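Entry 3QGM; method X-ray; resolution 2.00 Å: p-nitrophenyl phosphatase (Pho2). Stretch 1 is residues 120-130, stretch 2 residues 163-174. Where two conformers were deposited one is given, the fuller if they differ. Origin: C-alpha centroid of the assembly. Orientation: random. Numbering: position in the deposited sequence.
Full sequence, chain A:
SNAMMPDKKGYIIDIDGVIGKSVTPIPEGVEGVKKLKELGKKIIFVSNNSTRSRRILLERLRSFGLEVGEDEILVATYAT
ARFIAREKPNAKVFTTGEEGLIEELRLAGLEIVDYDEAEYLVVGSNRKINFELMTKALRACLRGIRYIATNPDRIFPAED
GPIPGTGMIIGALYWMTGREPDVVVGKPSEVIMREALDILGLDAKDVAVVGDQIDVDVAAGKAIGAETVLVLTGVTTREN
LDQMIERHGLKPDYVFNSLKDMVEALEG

Stretch 1, residues 120-130: YLVVGSNRKIN
Stretch 2 (163-174) IPGTGMIIGALY

Residues 120-123 form a strand packed against the helix that includes residues 168-174 and runs on beyond them. The two axes approach to 9.9 Å, and their N-to-C directions differ by 130°. The contact buries 427 Å², both sides summed, and is mostly apolar. Gly 165 (phi/psi -107/-164) and Thr 166 (-63/-28) lead into the helix. Residues 168-174 have phi -57 to -73 and psi -41 to -50, with bonds such as Leu 173 N to Ile 169 O at 3.0 Å.

Tyr 120 and Val 122 do not reach the helix. The alternation of the strand turns Leu 121 and Val 123 toward it instead. Leu 121 (-98/123) is t, p. Its CD2 lies 4.2 Å from CD1 of Leu 173, which is m, t.

Val 123 (-102/119, chi1 t) is central. Its CA is 7.2 Å from CA of Ile 169. Val 123 CG1 lies 3.7 Å from Ile 169 CG2 and 3.8 Å from Thr 166 CG2. Val 123 CG2 reaches Leu 173 CD1 at 3.9 Å. Ile 169 is m, t.

At Gly 124 (-135/158) the backbone itself makes the contact: CA is 4.0 Å from the Thr 166 methyl CG2, and O is 3.4 Å from Ile 169 CD1.

At Ser 125 (-56/148, chi1 t) the backbones come close: its CA is 4.3 Å from CA of Thr 166. Ser 125 N donates a weak hydrogen bond to Thr 166 OG1 (3.1 Å, 128°). Thr 166 (m) suits the place, its hydroxyl meeting Ser 125 and its methyl Val 123. One water bridges the stretches, 2.8 Å from Ser 125 OG and donating to Gly 165 O at 2.7 Å.

Asn 126 (-147/117) to Ile 129 form a type I turn, with Ile 129 N to Asn 126 O at 2.9 Å. Ile 129 (-60/141; t, p) points toward the helix, its CD1 4.0 Å from Ile 169 CD1. Asn 130 (chi1 p) caps the following helix.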

ATOM      1  N   TYR A 120     -14.942 -11.514   9.229  1.00 29.36           N
ATOM      2  CA  TYR A 120     -14.385 -11.344   7.893  1.00 27.37           C
ATOM      3  C   TYR A 120     -13.939  -9.903   7.688  1.00 26.55           C
ATOM      4  O   TYR A 120     -14.669  -8.951   8.045  1.00 26.27           O
ATOM      5  CB  TYR A 120     -15.413 -11.677   6.810  1.00 27.75           C
ATOM      6  CG  TYR A 120     -15.706 -13.159   6.572  1.00 28.35           C
ATOM      7  CD1 TYR A 120     -16.470 -13.895   7.476  1.00 28.99           C
ATOM      8  CD2 TYR A 120     -15.203 -13.822   5.432  1.00 32.04           C
ATOM      9  CE1 TYR A 120     -16.717 -15.268   7.260  1.00 30.07           C
ATOM     10  CE2 TYR A 120     -15.443 -15.195   5.219  1.00 32.15           C
ATOM     11  CZ  TYR A 120     -16.213 -15.890   6.135  1.00 32.31           C
ATOM     12  OH  TYR A 120     -16.485 -17.198   5.905  1.00 30.93           O
ATOM     13  N   LEU A 121     -12.762  -9.764   7.079  1.00 25.01           N
ATOM     14  CA  LEU A 121     -12.312  -8.524   6.518  1.00 24.92           C
ATOM     15  C   LEU A 121     -12.593  -8.551   5.021  1.00 24.27           C
ATOM     16  O   LEU A 121     -12.126  -9.433   4.324  1.00 26.39           O
ATOM     17  CB  LEU A 121     -10.783  -8.341   6.805  1.00 25.91           C
ATOM     18  CG  LEU A 121     -10.039  -7.214   6.069  1.00 25.83           C
ATOM     19  CD1 LEU A 121     -10.695  -5.828   6.366  1.00 24.03           C
ATOM     20  CD2 LEU A 121      -8.453  -7.271   6.399  1.00 22.05           C
ATOM     21  N   VAL A 122     -13.339  -7.566   4.534  1.00 24.13           N
ATOM     22  CA  VAL A 122     -13.740  -7.453   3.147  1.00 24.67           C
ATOM     23  C   VAL A 122     -13.140  -6.167   2.559  1.00 24.35           C
ATOM     24  O   VAL A 122     -13.451  -5.065   2.979  1.00 23.35           O
ATOM     25  CB  VAL A 122     -15.285  -7.469   3.024  1.00 25.46           C
ATOM     26  CG1 VAL A 122     -15.731  -7.493   1.583  1.00 22.91           C
ATOM     27  CG2 VAL A 122     -15.837  -8.686   3.771  1.00 23.88           C
ATOM     28  N   VAL A 123     -12.194  -6.333   1.651  1.00 23.96           N
ATOM     29  CA  VAL A 123     -11.449  -5.208   1.142  1.00 23.21           C
ATOM     30  C   VAL A 123     -12.018  -4.895  -0.216  1.00 22.41           C
ATOM     31  O   VAL A 123     -12.054  -5.736  -1.069  1.00 24.23           O
ATOM     32  CB  VAL A 123      -9.947  -5.563   1.057  1.00 23.14           C
ATOM     33  CG1 VAL A 123      -9.259  -4.658   0.074  1.00 23.07           C
ATOM     34  CG2 VAL A 123      -9.287  -5.486   2.459  1.00 22.38           C
ATOM     35  N   GLY A 124     -12.546  -3.702  -0.379  1.00 22.61           N
ATOM     36  CA  GLY A 124     -12.936  -3.166  -1.668  1.00 22.28           C
ATOM     37  C   GLY A 124     -12.421  -1.716  -1.729  1.00 23.26           C
ATOM     38  O   GLY A 124     -12.174  -1.091  -0.689  1.00 20.81           O
ATOM     39  N   SER A 125     -12.263  -1.203  -2.947  1.00 22.96           N
ATOM     40  CA  SER A 125     -11.851   0.160  -3.154  0.60 24.27           C
ATOM     41  C   SER A 125     -12.767   1.152  -2.470  1.00 24.99           C
ATOM     42  O   SER A 125     -13.975   0.899  -2.364  1.00 26.98           O
ATOM     43  CB  SER A 125     -11.830   0.484  -4.634  0.60 24.21           C
ATOM     44  OG  SER A 125     -11.075   1.645  -4.814  0.60 24.10           O
ATOM     45  N   ASN A 126     -12.205   2.268  -2.027  1.00 24.81           N
ATOM     46  CA  ASN A 126     -12.978   3.364  -1.423  1.00 25.07           C
ATOM     47  C   ASN A 126     -12.366   4.737  -1.712  1.00 26.22           C
ATOM     48  O   ASN A 126     -11.243   5.062  -1.230  1.00 25.32           O
ATOM     49  CB  ASN A 126     -13.038   3.137   0.086  1.00 25.84           C
ATOM     50  CG  ASN A 126     -14.137   3.912   0.751  1.00 25.49           C
ATOM     51  OD1 ASN A 126     -14.529   4.973   0.277  1.00 28.49           O
ATOM     52  ND2 ASN A 126     -14.619   3.408   1.879  1.00 26.52           N
ATOM     53  N   ARG A 127     -13.128   5.571  -2.427  1.00 26.57           N
ATOM     54  CA  ARG A 127     -12.710   6.909  -2.775  0.60 28.52           C
ATOM     55  C   ARG A 127     -12.605   7.774  -1.503  1.00 28.39           C
ATOM     56  O   ARG A 127     -11.991   8.809  -1.498  1.00 29.96           O
ATOM     57  CB  ARG A 127     -13.732   7.498  -3.785  0.60 30.30           C
ATOM     58  CG  ARG A 127     -13.219   8.646  -4.647  0.60 34.71           C
ATOM     59  CD  ARG A 127     -14.259   9.040  -5.717  0.60 39.58           C
ATOM     60  NE  ARG A 127     -15.557   9.382  -5.137  0.60 43.75           N
ATOM     61  CZ  ARG A 127     -15.836  10.518  -4.506  0.60 47.02           C
ATOM     62  NH1 ARG A 127     -14.900  11.459  -4.348  0.60 48.30           N
ATOM     63  NH2 ARG A 127     -17.063  10.709  -4.014  0.60 47.82           N
ATOM     64  N   LYS A 128     -13.208   7.309  -0.413  1.00 28.08           N
ATOM     65  CA  LYS A 128     -13.160   7.965   0.878  1.00 29.23           C
ATOM     66  C   LYS A 128     -12.164   7.288   1.831  1.00 27.81           C
ATOM     67  O   LYS A 128     -12.226   7.486   3.058  1.00 27.25           O
ATOM     68  CB  LYS A 128     -14.561   8.032   1.486  1.00 30.45           C
ATOM     69  CG  LYS A 128     -15.448   9.069   0.819  1.00 34.27           C
ATOM     70  CD  LYS A 128     -16.856   9.207   1.515  1.00 39.42           C
ATOM     71  CE  LYS A 128     -17.706  10.416   0.947  1.00 43.71           C
ATOM     72  NZ  LYS A 128     -18.868  10.017   0.048  1.00 44.13           N
ATOM     73  N   ILE A 129     -11.231   6.514   1.264  1.00 26.31           N
ATOM     74  CA  ILE A 129     -10.234   5.839   2.084  1.00 26.08           C
ATOM     75  C   ILE A 129      -9.447   6.903   2.852  1.00 26.76           C
ATOM     76  O   ILE A 129      -9.126   7.989   2.336  1.00 28.08           O
ATOM     77  CB  ILE A 129      -9.295   4.893   1.220  1.00 25.72           C
ATOM     78  CG1 ILE A 129      -8.430   3.993   2.105  1.00 26.79           C
ATOM     79  CG2 ILE A 129      -8.389   5.662   0.336  1.00 25.05           C
ATOM     80  CD1 ILE A 129      -9.175   2.958   2.836  1.00 25.94           C
ATOM     81  N   ASN A 130      -9.143   6.601   4.095  1.00 27.33           N
ATOM     82  CA  ASN A 130      -8.401   7.541   4.943  1.00 27.75           C
ATOM     83  C   ASN A 130      -7.586   6.813   5.993  1.00 27.05           C
ATOM     84  O   ASN A 130      -7.616   5.578   6.049  1.00 26.87           O
ATOM     85  CB  ASN A 130      -9.349   8.576   5.575  1.00 27.52           C
ATOM     86  CG  ASN A 130     -10.356   7.968   6.537  1.00 29.79           C
ATOM     87  OD1 ASN A 130     -10.241   6.823   6.957  1.00 27.56           O
ATOM     88  ND2 ASN A 130     -11.381   8.754   6.871  1.00 29.92           N
ATOM     89  N   ILE A 163      -5.826   6.236 -11.376  1.00 28.70           N
ATOM     90  CA  ILE A 163      -6.170   6.307  -9.952  0.50 27.56           C
ATOM     91  C   ILE A 163      -6.045   4.933  -9.282  1.00 27.72           C
ATOM     92  O   ILE A 163      -6.015   3.882  -9.954  1.00 27.31           O
ATOM     93  CB  ILE A 163      -7.550   6.928  -9.718  0.50 26.77           C
ATOM     94  CG1 ILE A 163      -8.691   5.976 -10.145  0.50 25.97           C
ATOM     95  CG2 ILE A 163      -7.637   8.247 -10.466  0.50 26.18           C
ATOM     96  CD1 ILE A 163     -10.125   6.588 -10.016  0.50 22.60           C
ATOM     97  N   PRO A 164      -5.885   4.920  -7.934  1.00 27.24           N
ATOM     98  CA  PRO A 164      -5.719   3.616  -7.257  1.00 26.50           C
ATOM     99  C   PRO A 164      -6.982   2.748  -7.393  1.00 25.79           C
ATOM    100  O   PRO A 164      -8.081   3.258  -7.337  1.00 24.09           O
ATOM    101  CB  PRO A 164      -5.571   3.992  -5.772  1.00 25.89           C
ATOM    102  CG  PRO A 164      -5.126   5.385  -5.771  1.00 28.91           C
ATOM    103  CD  PRO A 164      -5.700   6.047  -6.991  1.00 27.92           C
ATOM    104  N   GLY A 165      -6.808   1.455  -7.541  1.00 25.42           N
ATOM    105  CA  GLY A 165      -7.938   0.518  -7.442  1.00 25.42           C
ATOM    106  C   GLY A 165      -7.794  -0.219  -6.133  1.00 24.22           C
ATOM    107  O   GLY A 165      -7.051   0.178  -5.278  1.00 23.78           O
ATOM    108  N   THR A 166      -8.515  -1.308  -6.003  1.00 24.12           N
ATOM    109  CA  THR A 166      -8.600  -2.068  -4.789  1.00 24.62           C
ATOM    110  C   THR A 166      -7.247  -2.650  -4.379  1.00 25.74           C
ATOM    111  O   THR A 166      -6.971  -2.843  -3.188  1.00 24.62           O
ATOM    112  CB  THR A 166      -9.603  -3.211  -4.980  1.00 24.09           C
ATOM    113  OG1 THR A 166     -10.882  -2.643  -5.306  1.00 24.73           O
ATOM    114  CG2 THR A 166      -9.665  -4.071  -3.700  1.00 23.23           C
ATOM    115  N   GLY A 167      -6.393  -2.890  -5.371  1.00 26.00           N
ATOM    116  CA  GLY A 167      -5.064  -3.437  -5.115  1.00 26.75           C
ATOM    117  C   GLY A 167      -4.188  -2.519  -4.286  1.00 26.57           C
ATOM    118  O   GLY A 167      -3.201  -2.939  -3.681  1.00 25.18           O
HETATM  119  N   MSE A 168      -4.552  -1.250  -4.240  1.00 26.43           N
HETATM  120  CA  MSE A 168      -3.858  -0.361  -3.372  1.00 26.33           C
HETATM  121  C   MSE A 168      -3.958  -0.782  -1.902  1.00 25.93           C
HETATM  122  O   MSE A 168      -2.939  -0.736  -1.159  1.00 24.68           O
HETATM  123  CB  MSE A 168      -4.356   1.049  -3.514  1.00 27.37           C
HETATM  124  CG  MSE A 168      -3.394   1.973  -2.857  1.00 30.06           C
HETATM  125 SE   MSE A 168      -4.069   2.351  -1.137  0.60 34.70          SE
HETATM  126  CE  MSE A 168      -4.994   3.886  -1.915  1.00 26.60           C
ATOM    127  N   ILE A 169      -5.166  -1.158  -1.482  1.00 24.26           N
ATOM    128  CA  ILE A 169      -5.405  -1.536  -0.095  1.00 23.57           C
ATOM    129  C   ILE A 169      -4.740  -2.915   0.104  1.00 23.66           C
ATOM    130  O   ILE A 169      -4.037  -3.145   1.068  1.00 22.44           O
ATOM    131  CB  ILE A 169      -6.912  -1.564   0.282  1.00 23.80           C
ATOM    132  CG1 ILE A 169      -7.525  -0.149   0.151  1.00 25.75           C
ATOM    133  CG2 ILE A 169      -7.077  -2.101   1.690  1.00 21.04           C
ATOM    134  CD1 ILE A 169      -9.024  -0.093   0.200  1.00 23.36           C
ATOM    135  N   ILE A 170      -4.860  -3.803  -0.869  1.00 23.37           N
ATOM    136  CA  ILE A 170      -4.168  -5.083  -0.773  1.00 21.67           C
ATOM    137  C   ILE A 170      -2.678  -4.952  -0.594  1.00 22.31           C
ATOM    138  O   ILE A 170      -2.077  -5.669   0.201  1.00 22.13           O
ATOM    139  CB  ILE A 170      -4.470  -5.999  -1.981  1.00 22.33           C
ATOM    140  CG1 ILE A 170      -5.960  -6.339  -2.009  1.00 21.55           C
ATOM    141  CG2 ILE A 170      -3.633  -7.289  -1.894  1.00 20.88           C
ATOM    142  CD1 ILE A 170      -6.521  -6.735  -3.404  1.00 22.94           C
ATOM    143  N   GLY A 171      -2.077  -4.076  -1.380  1.00 20.72           N
ATOM    144  CA  GLY A 171      -0.662  -3.850  -1.324  1.00 23.34           C
ATOM    145  C   GLY A 171      -0.228  -3.235  -0.006  1.00 22.70           C
ATOM    146  O   GLY A 171       0.796  -3.640   0.579  1.00 24.02           O
ATOM    147  N   ALA A 172      -1.009  -2.274   0.478  1.00 22.43           N
ATOM    148  CA  ALA A 172      -0.716  -1.672   1.788  1.00 22.32           C
ATOM    149  C   ALA A 172      -0.712  -2.732   2.898  1.00 21.15           C
ATOM    150  O   ALA A 172       0.214  -2.814   3.653  1.00 22.49           O
ATOM    151  CB  ALA A 172      -1.689  -0.556   2.104  1.00 21.59           C
ATOM    152  N   LEU A 173      -1.750  -3.555   2.956  1.00 21.25           N
ATOM    153  CA  LEU A 173      -1.893  -4.568   3.987  1.00 21.36           C
ATOM    154  C   LEU A 173      -0.812  -5.633   3.880  1.00 21.55           C
ATOM    155  O   LEU A 173      -0.227  -6.017   4.891  1.00 23.18           O
ATOM    156  CB  LEU A 173      -3.280  -5.197   3.904  1.00 21.51           C
ATOM    157  CG  LEU A 173      -4.429  -4.271   4.266  1.00 23.27           C
ATOM    158  CD1 LEU A 173      -5.743  -5.009   4.039  1.00 25.01           C
ATOM    159  CD2 LEU A 173      -4.259  -3.749   5.737  1.00 24.84           C
ATOM    160  N   TYR A 174      -0.493  -6.044   2.658  1.00 21.98           N
ATOM    161  CA  TYR A 174       0.586  -6.984   2.396  1.00 21.52           C
ATOM    162  C   TYR A 174       1.930  -6.436   2.894  1.00 21.58           C
ATOM    163  O   TYR A 174       2.716  -7.149   3.560  1.00 20.55           O
ATOM    164  CB  TYR A 174       0.703  -7.343   0.884  1.00 21.33           C
ATOM    165  CG  TYR A 174       1.982  -8.114   0.619  1.00 25.46           C
ATOM    166  CD1 TYR A 174       2.115  -9.438   0.997  1.00 27.17           C
ATOM    167  CD2 TYR A 174       3.099  -7.477   0.104  1.00 31.34           C
ATOM    168  CE1 TYR A 174       3.329 -10.139   0.784  1.00 28.96           C
ATOM    169  CE2 TYR A 174       4.289  -8.147  -0.089  1.00 33.33           C
ATOM    170  CZ  TYR A 174       4.401  -9.469   0.257  1.00 31.37           C
ATOM    171  OH  TYR A 174       5.594 -10.088   0.015  1.00 34.34           O
TER
HETATM  172  O   HOH W   1      -8.424   2.102  -3.929  1.00 36.10           O